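Local coordinates for protein protease Do-like 1, chloroplastic (Arabidopsis thaliana, PDB 3QO6) that acts as a chloroplast serine protease of the HtrA family that is required at high temperature and may degrade damaged proteins, at residues A37-A42 with L48-G53; V81-Q86 with L105-P110; N290-S295 with L300-D305. All coordinates share one frame; numbering follows the deposited sequence.

Interaction 1 (A37-A42 with L48-G53)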
ATOM      1  N   ALA B  37      20.518  10.287  19.215  1.00103.77           N
ATOM      2  CA  ALA B  37      19.539   9.629  20.083  1.00103.16           C
ATOM      3  C   ALA B  37      20.158   8.398  20.742  1.00103.34           C
ATOM      4  O   ALA B  37      21.154   7.832  20.267  1.00101.47           O
ATOM      5  CB  ALA B  37      18.284   9.239  19.304  1.00101.13           C
ATOM      6  N   VAL B  38      19.555   7.993  21.849  1.00102.87           N
ATOM      7  CA  VAL B  38      20.053   6.860  22.597  1.00104.15           C
ATOM      8  C   VAL B  38      19.586   5.531  22.028  1.00103.96           C
ATOM      9  O   VAL B  38      18.397   5.319  21.806  1.00103.06           O
ATOM     10  CB  VAL B  38      19.621   6.954  24.078  1.00103.71           C
ATOM     11  CG1 VAL B  38      20.092   5.736  24.828  1.00105.62           C
ATOM     12  CG2 VAL B  38      20.190   8.218  24.715  1.00103.85           C
ATOM     13  N   ARG B  39      20.541   4.640  21.791  1.00104.91           N
ATOM     14  CA  ARG B  39      20.239   3.314  21.274  1.00105.96           C
ATOM     15  C   ARG B  39      21.019   2.281  22.097  1.00105.18           C
ATOM     16  O   ARG B  39      22.067   2.585  22.663  1.00103.59           O
ATOM     17  CB  ARG B  39      20.609   3.235  19.789  1.00107.55           C
ATOM     18  CG  ARG B  39      19.757   4.139  18.879  1.00113.16           C
ATOM     19  CD  ARG B  39      18.306   3.643  18.751  1.00116.06           C
ATOM     20  NE  ARG B  39      17.490   4.473  17.856  1.00120.25           N
ATOM     21  CZ  ARG B  39      16.899   5.620  18.202  1.00121.75           C
ATOM     22  NH1 ARG B  39      17.026   6.093  19.432  1.00123.73           N
ATOM     23  NH2 ARG B  39      16.170   6.300  17.318  1.00122.25           N
ATOM     24  N   GLN B  40      20.500   1.062  22.173  1.00105.30           N
ATOM     25  CA  GLN B  40      21.151   0.015  22.945  1.00106.74           C
ATOM     26  C   GLN B  40      22.131  -0.854  22.191  1.00106.89           C
ATOM     27  O   GLN B  40      22.021  -1.040  20.982  1.00106.95           O
ATOM     28  CB  GLN B  40      20.115  -0.906  23.575  1.00108.92           C
ATOM     29  CG  GLN B  40      19.712  -0.537  24.973  1.00116.76           C
ATOM     30  CD  GLN B  40      19.577  -1.763  25.852  1.00122.07           C
ATOM     31  OE1 GLN B  40      19.001  -2.775  25.439  1.00124.38           O
ATOM     32  NE2 GLN B  40      20.106  -1.681  27.071  1.00123.87           N
ATOM     33  N   ASP B  41      23.096  -1.390  22.930  1.00107.68           N
ATOM     34  CA  ASP B  41      24.086  -2.297  22.367  1.00108.02           C
ATOM     35  C   ASP B  41      23.380  -3.653  22.452  1.00107.75           C
ATOM     36  O   ASP B  41      22.930  -4.065  23.527  1.00106.17           O
ATOM     37  CB  ASP B  41      25.354  -2.299  23.230  1.00108.83           C
ATOM     38  CG  ASP B  41      26.512  -3.055  22.586  1.00108.77           C
ATOM     39  OD1 ASP B  41      26.338  -4.226  22.181  1.00109.38           O
ATOM     40  OD2 ASP B  41      27.611  -2.473  22.497  1.00111.82           O
ATOM     41  N   ALA B  42      23.258  -4.343  21.325  1.00107.56           N
ATOM     42  CA  ALA B  42      22.577  -5.625  21.337  1.00107.91           C
ATOM     43  C   ALA B  42      23.204  -6.615  22.325  1.00109.36           C
ATOM     44  O   ALA B  42      22.526  -7.521  22.801  1.00109.41           O
ATOM     45  CB  ALA B  42      22.561  -6.213  19.938  1.00107.53           C
ATOM     46  N   LEU B  48      24.695   3.696  23.414  1.00107.02           N
ATOM     47  CA  LEU B  48      25.513   4.311  22.377  1.00107.68           C
ATOM     48  C   LEU B  48      24.722   5.513  21.856  1.00108.43           C
ATOM     49  O   LEU B  48      23.489   5.464  21.762  1.00105.99           O
ATOM     50  CB  LEU B  48      25.769   3.342  21.224  1.00107.55           C
ATOM     51  CG  LEU B  48      26.043   1.883  21.579  1.00110.93           C
ATOM     52  CD1 LEU B  48      24.704   1.178  21.777  1.00111.93           C
ATOM     53  CD2 LEU B  48      26.836   1.203  20.469  1.00110.03           C
ATOM     54  N   GLU B  49      25.421   6.603  21.550  1.00110.86           N
ATOM     55  CA  GLU B  49      24.755   7.785  21.002  1.00113.54           C
ATOM     56  C   GLU B  49      24.740   7.590  19.479  1.00112.27           C
ATOM     57  O   GLU B  49      25.755   7.225  18.871  1.00110.13           O
ATOM     58  CB  GLU B  49      25.514   9.065  21.374  1.00117.29           C
ATOM     59  CG  GLU B  49      25.361   9.519  22.831  1.00124.28           C
ATOM     60  CD  GLU B  49      24.138  10.409  23.065  1.00128.77           C
ATOM     61  OE1 GLU B  49      23.000   9.884  23.135  1.00128.31           O
ATOM     62  OE2 GLU B  49      24.327  11.643  23.174  1.00130.26           O
ATOM     63  N   VAL B  50      23.591   7.821  18.857  1.00110.54           N
ATOM     64  CA  VAL B  50      23.515   7.609  17.423  1.00109.15           C
ATOM     65  C   VAL B  50      22.511   8.513  16.709  1.00106.99           C
ATOM     66  O   VAL B  50      21.315   8.515  17.036  1.00105.89           O
ATOM     67  CB  VAL B  50      23.233   6.105  17.150  1.00109.15           C
ATOM     68  CG1 VAL B  50      22.194   5.919  16.054  1.00108.14           C
ATOM     69  CG2 VAL B  50      24.549   5.419  16.784  1.00108.36           C
ATOM     70  N   PRO B  51      23.000   9.302  15.719  1.00104.75           N
ATOM     71  CA  PRO B  51      22.242  10.256  14.893  1.00100.97           C
ATOM     72  C   PRO B  51      20.860   9.795  14.418  1.00 99.43           C
ATOM     73  O   PRO B  51      20.726   8.760  13.769  1.00 99.34           O
ATOM     74  CB  PRO B  51      23.191  10.520  13.729  1.00 96.16           C
ATOM     75  CG  PRO B  51      24.513  10.486  14.386  1.00 98.68           C
ATOM     76  CD  PRO B  51      24.420   9.290  15.312  1.00102.72           C
ATOM     77  N   GLN B  52      19.830  10.560  14.760  1.00 98.48           N
ATOM     78  CA  GLN B  52      18.470  10.246  14.322  1.00 99.28           C
ATOM     79  C   GLN B  52      17.976  11.409  13.451  1.00100.39           C
ATOM     80  O   GLN B  52      16.894  11.337  12.865  1.00100.58           O
ATOM     81  CB  GLN B  52      17.519  10.063  15.516  1.00 99.24           C
ATOM     82  CG  GLN B  52      17.248  11.343  16.304  1.00 99.78           C
ATOM     83  CD  GLN B  52      16.166  11.181  17.356  1.00102.37           C
ATOM     84  OE1 GLN B  52      15.860  12.124  18.088  1.00102.43           O
ATOM     85  NE2 GLN B  52      15.577   9.986  17.439  1.00102.58           N
ATOM     86  N   GLY B  53      18.784  12.474  13.378  1.00100.56           N
ATOM     87  CA  GLY B  53      18.443  13.652  12.594  1.00 97.02           C
ATOM     88  C   GLY B  53      19.649  14.468  12.140  1.00 96.57           C
ATOM     89  O   GLY B  53      20.759  14.330  12.663  1.00 97.97           O
TER
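Ala-37 faces Val-50, and Arg-39 faces Leu-48, in two hydrogen-bonded pairs of an antiparallel hairpin whose short strand segments are twisted to 125° between their N-to-C directions. Backbone bonding comes first. Ala-37 N reaches Val-50 O at 2.9 Å, and the return bond from Val-50 N to Ala-37 O is 2.8 Å. At the next hydrogen-bonded pair, two residues on, Arg-39 N bonds Leu-48 O at 3.1 Å, answered by Leu-48 N to Arg-39 O at 3.0 Å. Between them Val-38 and Glu-49 form the non-hydrogen-bonded pair, with their side chains on the other face of the sheet.

The van der Waals touches run along the face of Ala-37, Arg-39, Leu-48 and Val-50. Val-50 CG1 meets the aliphatic part of Arg-39 at CG, 4.1 Å away, the two side chains crossing at about a right angle. Leu-48 CD1 reaches over the backbone of the first strand, 3.1 Å from Arg-39 O, and rests on Asp-41 CB. Toward the other end, Gln-52 lays its aliphatic chain against the methyl of Ala-37.

Polar ends mostly turn elsewhere. Arg-39 bends at chi2 (-70°), which folds its guanidinium back along its own strand, where NH1 bonds Val-38 O at 2.8 Å with that oxygen in the guanidinium plane. Glu-49 brings OE1 within 3.6 Å of Val-38 CG2, yet the hydrogen-bond partner of that oxygen is the hydroxyl of Ser-77.

Four main-chain bonds thus join these two segments of the hairpin, and the ladder goes on through Gln-52 and Asn-35. The Asp-41 carboxylate serves twice, OD1 holding the turn through the N-H groups of Phe-43 and Thr-44, OD2 forming a salt bridge with Arg-274 of a second subunit.

Interaction 2 (V81-Q86 with L105-P110); sequences VTLADQ and LRIDAP
Val-81 and Leu-83 meet Leu-105 and Ile-107 without any flat group: no ring face, amide or guanidinium edge takes part, and every atom that touches is a methyl.

Val-81 spends one branch on each partner, and Ile-107 is its equal, with two partners of its own in Val-81 and Leu-83. Val-81 CG2 lies 3.3 Å from Ile-107 CG2, a tight approach, and 3.6 Å from CD1 of the same isoleucine, so that methyl sits against both arms of Ile-107. The other branch, CG1, slides past Leu-105 in the opposite direction and comes to 4.1 Å from its CD2. Ile-107 has CG1 between its backbone N and carbonyl carbon (chi1 61°), which leaves CG2 beside the backbone N, so that CG2 and CD1 both turn to the same side of the valine methyl. Leu-83 then meets the end of Ile-107 tip to tip, CD1 to CD1 at 4.0 Å.

No hydrogen bond crosses between the segments. Their closest CA atoms, those of Val-81 and Ile-107, stand 7.9 Å apart, because strand 88-97 lies between the two strands in the sheet; Val-81 bonds through its backbone to Phe-89, and Arg-106 to Lys-92. Ile-33 of strand 30-40 packs on both Val-81 and Leu-105 and extends the apolar cluster across the barrel. Beyond Leu-83 the chain reverses in a type I turn, Gln-86 N bonding Leu-83 O at 2.8 Å.

This is the interior of the N-terminal beta barrel of the chymotrypsin fold. Since only methyl groups of branched aliphatic side chains meet here, the contact depends on shape and the exclusion of water, with no polar bond to direct it.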
ATOM      1  N   VAL B  81      27.255  20.551  17.140  1.00 78.79           N
ATOM      2  CA  VAL B  81      27.312  21.379  15.947  1.00 78.17           C
ATOM      3  C   VAL B  81      28.687  21.227  15.290  1.00 78.30           C
ATOM      4  O   VAL B  81      29.701  21.276  15.972  1.00 81.42           O
ATOM      5  CB  VAL B  81      27.079  22.897  16.250  1.00 75.06           C
ATOM      6  CG1 VAL B  81      25.746  23.113  16.922  1.00 72.33           C
ATOM      7  CG2 VAL B  81      28.179  23.427  17.105  1.00 81.78           C
ATOM      8  N   THR B  82      28.728  21.012  13.976  1.00 78.30           N
ATOM      9  CA  THR B  82      30.002  20.914  13.274  1.00 78.19           C
ATOM     10  C   THR B  82      30.189  22.225  12.539  1.00 80.36           C
ATOM     11  O   THR B  82      29.278  22.703  11.866  1.00 83.33           O
ATOM     12  CB  THR B  82      30.034  19.814  12.215  1.00 77.69           C
ATOM     13  OG1 THR B  82      29.745  18.547  12.807  1.00 78.27           O
ATOM     14  CG2 THR B  82      31.413  19.757  11.594  1.00 79.24           C
ATOM     15  N   LEU B  83      31.365  22.812  12.661  1.00 80.21           N
ATOM     16  CA  LEU B  83      31.612  24.071  12.001  1.00 81.47           C
ATOM     17  C   LEU B  83      32.227  23.834  10.630  1.00 83.80           C
ATOM     18  O   LEU B  83      32.557  22.696  10.278  1.00 82.27           O
ATOM     19  CB  LEU B  83      32.523  24.943  12.875  1.00 83.16           C
ATOM     20  CG  LEU B  83      31.797  25.893  13.838  1.00 83.42           C
ATOM     21  CD1 LEU B  83      30.640  25.183  14.513  1.00 88.11           C
ATOM     22  CD2 LEU B  83      32.774  26.415  14.867  1.00 86.19           C
ATOM     23  N   ALA B  84      32.362  24.920   9.869  1.00 83.01           N
ATOM     24  CA  ALA B  84      32.917  24.898   8.527  1.00 82.35           C
ATOM     25  C   ALA B  84      34.077  23.924   8.404  1.00 83.31           C
ATOM     26  O   ALA B  84      33.969  22.940   7.686  1.00 81.35           O
ATOM     27  CB  ALA B  84      33.364  26.305   8.136  1.00 82.41           C
ATOM     28  N   ASP B  85      35.172  24.201   9.118  1.00 86.89           N
ATOM     29  CA  ASP B  85      36.392  23.373   9.104  1.00 86.14           C
ATOM     30  C   ASP B  85      36.252  21.933   9.587  1.00 85.90           C
ATOM     31  O   ASP B  85      37.233  21.214   9.642  1.00 84.19           O
ATOM     32  CB  ASP B  85      37.469  24.020   9.951  1.00 87.53           C
ATOM     33  CG  ASP B  85      37.020  24.234  11.387  1.00 91.52           C
ATOM     34  OD1 ASP B  85      36.339  23.343  11.934  1.00 90.77           O
ATOM     35  OD2 ASP B  85      37.353  25.289  11.970  1.00 95.34           O
ATOM     36  N   GLN B  86      35.045  21.526   9.959  1.00 88.02           N
ATOM     37  CA  GLN B  86      34.768  20.169  10.435  1.00 88.98           C
ATOM     38  C   GLN B  86      35.012  19.882  11.922  1.00 90.24           C
ATOM     39  O   GLN B  86      34.751  18.770  12.393  1.00 88.67           O
ATOM     40  CB  GLN B  86      35.509  19.153   9.580  1.00 89.23           C
ATOM     41  CG  GLN B  86      35.085  19.208   8.127  1.00 93.59           C
ATOM     42  CD  GLN B  86      33.572  19.201   7.963  1.00 95.75           C
ATOM     43  OE1 GLN B  86      32.880  18.310   8.469  1.00 96.58           O
ATOM     44  NE2 GLN B  86      33.051  20.197   7.250  1.00 98.23           N
ATOM     45  N   LEU B 105      21.305  27.974  20.352  1.00 66.57           N
ATOM     46  CA  LEU B 105      22.264  27.066  20.942  1.00 68.08           C
ATOM     47  C   LEU B 105      23.507  27.844  21.307  1.00 71.05           C
ATOM     48  O   LEU B 105      23.700  28.984  20.853  1.00 68.86           O
ATOM     49  CB  LEU B 105      22.637  25.990  19.934  1.00 67.26           C
ATOM     50  CG  LEU B 105      22.016  24.593  19.964  1.00 69.27           C
ATOM     51  CD1 LEU B 105      20.574  24.584  20.422  1.00 64.33           C
ATOM     52  CD2 LEU B 105      22.151  24.018  18.568  1.00 69.80           C
ATOM     53  N   ARG B 106      24.340  27.234  22.145  1.00 74.50           N
ATOM     54  CA  ARG B 106      25.601  27.846  22.537  1.00 77.98           C
ATOM     55  C   ARG B 106      26.649  26.764  22.526  1.00 78.30           C
ATOM     56  O   ARG B 106      26.390  25.611  22.903  1.00 78.28           O
ATOM     57  CB  ARG B 106      25.535  28.459  23.937  1.00 83.82           C
ATOM     58  CG  ARG B 106      26.614  29.521  24.189  1.00 91.92           C
ATOM     59  CD  ARG B 106      26.875  29.788  25.690  1.00101.97           C
ATOM     60  NE  ARG B 106      27.829  30.891  25.880  1.00110.96           N
ATOM     61  CZ  ARG B 106      27.495  32.135  26.238  1.00114.83           C
ATOM     62  NH1 ARG B 106      26.219  32.454  26.467  1.00117.74           N
ATOM     63  NH2 ARG B 106      28.430  33.077  26.340  1.00113.91           N
ATOM     64  N   ILE B 107      27.827  27.130  22.047  1.00 80.96           N
ATOM     65  CA  ILE B 107      28.945  26.213  22.010  1.00 82.25           C
ATOM     66  C   ILE B 107      30.174  26.958  22.507  1.00 86.47           C
ATOM     67  O   ILE B 107      30.245  28.193  22.450  1.00 85.67           O
ATOM     68  CB  ILE B 107      29.226  25.636  20.584  1.00 79.02           C
ATOM     69  CG1 ILE B 107      29.568  26.752  19.604  1.00 74.53           C
ATOM     70  CG2 ILE B 107      28.042  24.817  20.112  1.00 77.01           C
ATOM     71  CD1 ILE B 107      30.159  26.249  18.301  1.00 70.56           C
ATOM     72  N   ASP B 108      31.126  26.178  23.011  1.00 92.33           N
ATOM     73  CA  ASP B 108      32.392  26.665  23.552  1.00 95.04           C
ATOM     74  C   ASP B 108      33.406  26.614  22.418  1.00 94.31           C
ATOM     75  O   ASP B 108      34.081  25.597  22.240  1.00 94.79           O
ATOM     76  CB  ASP B 108      32.834  25.732  24.686  1.00 99.12           C
ATOM     77  CG  ASP B 108      34.101  26.194  25.373  1.00104.07           C
ATOM     78  OD1 ASP B 108      34.707  25.371  26.093  1.00106.51           O
ATOM     79  OD2 ASP B 108      34.488  27.375  25.203  1.00107.44           O
ATOM     80  N   ALA B 109      33.521  27.693  21.650  1.00 92.56           N
ATOM     81  CA  ALA B 109      34.457  27.678  20.528  1.00 93.29           C
ATOM     82  C   ALA B 109      35.295  28.936  20.421  1.00 93.05           C
ATOM     83  O   ALA B 109      34.852  30.019  20.805  1.00 94.30           O
ATOM     84  CB  ALA B 109      33.697  27.454  19.212  1.00 94.56           C
ATOM     85  N   PRO B 110      36.521  28.808  19.880  1.00 92.45           N
ATOM     86  CA  PRO B 110      37.443  29.939  19.709  1.00 92.10           C
ATOM     87  C   PRO B 110      36.899  31.038  18.777  1.00 93.76           C
ATOM     88  O   PRO B 110      36.718  30.824  17.580  1.00 93.57           O
ATOM     89  CB  PRO B 110      38.714  29.271  19.179  1.00 91.47           C
ATOM     90  CG  PRO B 110      38.204  28.019  18.499  1.00 89.24           C
ATOM     91  CD  PRO B 110      37.135  27.541  19.429  1.00 89.29           C
TER

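Interaction 3 (N290-S295 with L300-D305)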
ATOM      1  N   ASN B 290     -11.058  43.463  20.147  1.00109.01           N
ATOM      2  CA  ASN B 290     -10.751  44.889  20.066  1.00111.21           C
ATOM      3  C   ASN B 290     -10.432  45.441  18.670  1.00110.39           C
ATOM      4  O   ASN B 290      -9.276  45.556  18.273  1.00109.78           O
ATOM      5  CB  ASN B 290      -9.652  45.294  21.067  1.00112.57           C
ATOM      6  CG  ASN B 290      -8.378  44.516  20.903  1.00113.58           C
ATOM      7  OD1 ASN B 290      -7.960  44.206  19.790  1.00112.01           O
ATOM      8  ND2 ASN B 290      -7.726  44.220  22.021  1.00114.69           N
ATOM      9  N   GLY B 291     -11.486  45.781  17.933  1.00110.07           N
ATOM     10  CA  GLY B 291     -11.318  46.338  16.607  1.00110.62           C
ATOM     11  C   GLY B 291     -11.418  45.316  15.500  1.00112.19           C
ATOM     12  O   GLY B 291     -12.428  45.232  14.802  1.00112.78           O
ATOM     13  N   THR B 292     -10.362  44.529  15.342  1.00112.63           N
ATOM     14  CA  THR B 292     -10.322  43.518  14.304  1.00112.17           C
ATOM     15  C   THR B 292     -11.354  42.413  14.495  1.00111.91           C
ATOM     16  O   THR B 292     -11.573  41.923  15.609  1.00110.01           O
ATOM     17  CB  THR B 292      -8.941  42.892  14.228  1.00113.41           C
ATOM     18  OG1 THR B 292      -7.961  43.930  14.085  1.00112.84           O
ATOM     19  CG2 THR B 292      -8.859  41.942  13.041  1.00115.04           C
ATOM     20  N   LYS B 293     -11.982  42.030  13.387  1.00110.72           N
ATOM     21  CA  LYS B 293     -12.994  40.989  13.389  1.00109.17           C
ATOM     22  C   LYS B 293     -12.347  39.620  13.351  1.00106.92           C
ATOM     23  O   LYS B 293     -11.266  39.443  12.790  1.00106.91           O
ATOM     24  CB  LYS B 293     -13.914  41.125  12.179  1.00111.56           C
ATOM     25  CG  LYS B 293     -14.946  40.016  12.105  1.00116.11           C
ATOM     26  CD  LYS B 293     -15.813  40.107  10.861  1.00120.91           C
ATOM     27  CE  LYS B 293     -16.935  39.067  10.907  1.00122.94           C
ATOM     28  NZ  LYS B 293     -17.798  39.098   9.686  1.00125.81           N
ATOM     29  N   VAL B 294     -13.031  38.650  13.933  1.00101.53           N
ATOM     30  CA  VAL B 294     -12.531  37.292  13.979  1.00 99.25           C
ATOM     31  C   VAL B 294     -13.569  36.389  13.329  1.00 99.98           C
ATOM     32  O   VAL B 294     -14.711  36.339  13.784  1.00102.71           O
ATOM     33  CB  VAL B 294     -12.316  36.857  15.447  1.00 98.26           C
ATOM     34  CG1 VAL B 294     -12.085  35.380  15.518  1.00 97.57           C
ATOM     35  CG2 VAL B 294     -11.147  37.612  16.058  1.00 95.02           C
ATOM     36  N   SER B 295     -13.189  35.687  12.265  1.00 99.45           N
ATOM     37  CA  SER B 295     -14.119  34.784  11.582  1.00 96.27           C
ATOM     38  C   SER B 295     -13.727  33.322  11.741  1.00 96.27           C
ATOM     39  O   SER B 295     -14.526  32.436  11.474  1.00 97.28           O
ATOM     40  CB  SER B 295     -14.194  35.108  10.090  1.00 95.35           C
ATOM     41  OG  SER B 295     -14.962  36.267   9.838  1.00 94.10           O
ATOM     42  N   LEU B 300      -8.090  34.938  14.891  1.00 88.28           N
ATOM     43  CA  LEU B 300      -7.855  35.126  16.315  1.00 83.09           C
ATOM     44  C   LEU B 300      -6.355  35.114  16.567  1.00 82.88           C
ATOM     45  O   LEU B 300      -5.789  36.072  17.085  1.00 81.04           O
ATOM     46  CB  LEU B 300      -8.533  34.015  17.115  1.00 76.66           C
ATOM     47  CG  LEU B 300      -8.544  34.173  18.638  1.00 78.05           C
ATOM     48  CD1 LEU B 300      -9.300  35.460  19.018  1.00 68.05           C
ATOM     49  CD2 LEU B 300      -9.191  32.927  19.286  1.00 68.95           C
ATOM     50  N   TYR B 301      -5.716  34.022  16.169  1.00 83.04           N
ATOM     51  CA  TYR B 301      -4.285  33.865  16.334  1.00 83.11           C
ATOM     52  C   TYR B 301      -3.542  35.079  15.880  1.00 85.37           C
ATOM     53  O   TYR B 301      -2.778  35.669  16.632  1.00 86.71           O
ATOM     54  CB  TYR B 301      -3.783  32.686  15.522  1.00 79.11           C
ATOM     55  CG  TYR B 301      -3.865  31.391  16.260  1.00 80.53           C
ATOM     56  CD1 TYR B 301      -4.504  30.284  15.688  1.00 77.13           C
ATOM     57  CD2 TYR B 301      -3.320  31.265  17.537  1.00 75.19           C
ATOM     58  CE1 TYR B 301      -4.599  29.087  16.367  1.00 76.92           C
ATOM     59  CE2 TYR B 301      -3.415  30.075  18.227  1.00 78.90           C
ATOM     60  CZ  TYR B 301      -4.054  28.985  17.635  1.00 79.76           C
ATOM     61  OH  TYR B 301      -4.145  27.786  18.306  1.00 81.96           O
ATOM     62  N   ARG B 302      -3.777  35.428  14.625  1.00 87.60           N
ATOM     63  CA  ARG B 302      -3.127  36.551  13.990  1.00 92.96           C
ATOM     64  C   ARG B 302      -3.271  37.808  14.828  1.00 93.69           C
ATOM     65  O   ARG B 302      -2.289  38.510  15.080  1.00 94.94           O
ATOM     66  CB  ARG B 302      -3.731  36.757  12.598  1.00 96.55           C
ATOM     67  CG  ARG B 302      -3.022  37.774  11.722  1.00102.08           C
ATOM     68  CD  ARG B 302      -3.794  37.981  10.416  1.00106.38           C
ATOM     69  NE  ARG B 302      -5.236  38.117  10.643  1.00114.10           N
ATOM     70  CZ  ARG B 302      -5.814  39.024  11.440  1.00118.08           C
ATOM     71  NH1 ARG B 302      -5.088  39.917  12.112  1.00117.99           N
ATOM     72  NH2 ARG B 302      -7.137  39.032  11.583  1.00117.73           N
ATOM     73  N   ILE B 303      -4.487  38.078  15.284  1.00 92.95           N
ATOM     74  CA  ILE B 303      -4.731  39.273  16.061  1.00 92.43           C
ATOM     75  C   ILE B 303      -4.021  39.279  17.419  1.00 93.27           C
ATOM     76  O   ILE B 303      -3.443  40.290  17.795  1.00 95.68           O
ATOM     77  CB  ILE B 303      -6.235  39.496  16.229  1.00 94.22           C
ATOM     78  CG1 ILE B 303      -6.513  40.975  16.427  1.00 98.41           C
ATOM     79  CG2 ILE B 303      -6.740  38.732  17.412  1.00 98.08           C
ATOM     80  CD1 ILE B 303      -5.855  41.858  15.381  1.00102.82           C
ATOM     81  N   LEU B 304      -4.044  38.172  18.158  1.00 92.12           N
ATOM     82  CA  LEU B 304      -3.350  38.134  19.446  1.00 91.72           C
ATOM     83  C   LEU B 304      -1.849  38.181  19.248  1.00 92.31           C
ATOM     84  O   LEU B 304      -1.109  38.559  20.145  1.00 93.30           O
ATOM     85  CB  LEU B 304      -3.670  36.869  20.225  1.00 92.13           C
ATOM     86  CG  LEU B 304      -4.749  36.930  21.301  1.00 91.31           C
ATOM     87  CD1 LEU B 304      -6.119  37.109  20.674  1.00 88.16           C
ATOM     88  CD2 LEU B 304      -4.693  35.640  22.094  1.00 93.75           C
ATOM     89  N   ASP B 305      -1.401  37.777  18.071  1.00 93.50           N
ATOM     90  CA  ASP B 305       0.017  37.778  17.761  1.00 95.08           C
ATOM     91  C   ASP B 305       0.568  39.187  17.906  1.00 96.72           C
ATOM     92  O   ASP B 305       1.777  39.391  17.987  1.00 96.38           O
ATOM     93  CB  ASP B 305       0.229  37.321  16.325  1.00 97.28           C
ATOM     94  CG  ASP B 305       1.560  36.631  16.129  1.00103.44           C
ATOM     95  OD1 ASP B 305       2.125  36.772  15.020  1.00103.63           O
ATOM     96  OD2 ASP B 305       2.026  35.941  17.076  1.00103.90           O
TER
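Thr-292 and Ile-303 reach toward each other tip to tip and make the closest side-chain approach between 290-295 and the helical segment 300-305. This and the next contact are van der Waals in kind. Ile-303 CD1 comes to 3.2 Å from Thr-292 OG1 and 3.5 Å from Thr-292 CB, its CG1 lying anti to the backbone N (chi1 -153°), which swings the ethyl arm toward the threonine. Val-294 lies obliquely across Leu-300, with CG2 4.1 Å from Leu-300 CD1 and CG1 against Leu-300 CB and backbone N. Val-289 of strand 285-289 packs on both Val-294 and Ile-303, continuing this apolar seam under the helix.

A charged group adds one more touch. Arg-302 bends at chi3 (45°), bringing NH2 to 3.7 Å from Thr-292 CG2, so the methyl sits at the edge of the guanidinium, near its plane; the same NH2 has a long, weak ion pair with Asp-299 OD1. A glycine in place of Thr-292, lacking the CB, hydroxyl and methyl that Ile-303 CD1 and Arg-302 NH2 rest on, would probably open a gap beside the helix and leave the guanidinium freer to turn.

No hydrogen bond links the two segments; the chain between them adds one nearby, from Ser-295 N to Asp-299 OD2.

The helix so seated also meets a bound peptide: Leu-300 packs on it, and Tyr-301 OH is hydrogen-bonded to its backbone. A short strand leading into a helix that flanks the ligand is characteristic of the PDZ fold, whose members hold peptides in a groove between this helix and the edge of the sheet.

From the N terminus, interaction 1 comes first, closing the short hairpin loop between strands 30-40 and 47-61. Interaction 2 follows, closing a longer loop that takes in strand 88-97. Interaction 3 comes last, in the PDZ domain, where it closes the brief connection from strand 292-293 into helix 297-304. The three run in series; none nests within or crosses another. Interactions 1 and 2 share the barrel sheet of the protease domain, with centres about 22 Å apart: one ties its projecting hairpin, the other its interior. Interaction 3 lies on the opposite side of the chain's centre from both, about 45 Å from interaction 1 and about 42 Å from interaction 2, centre to centre.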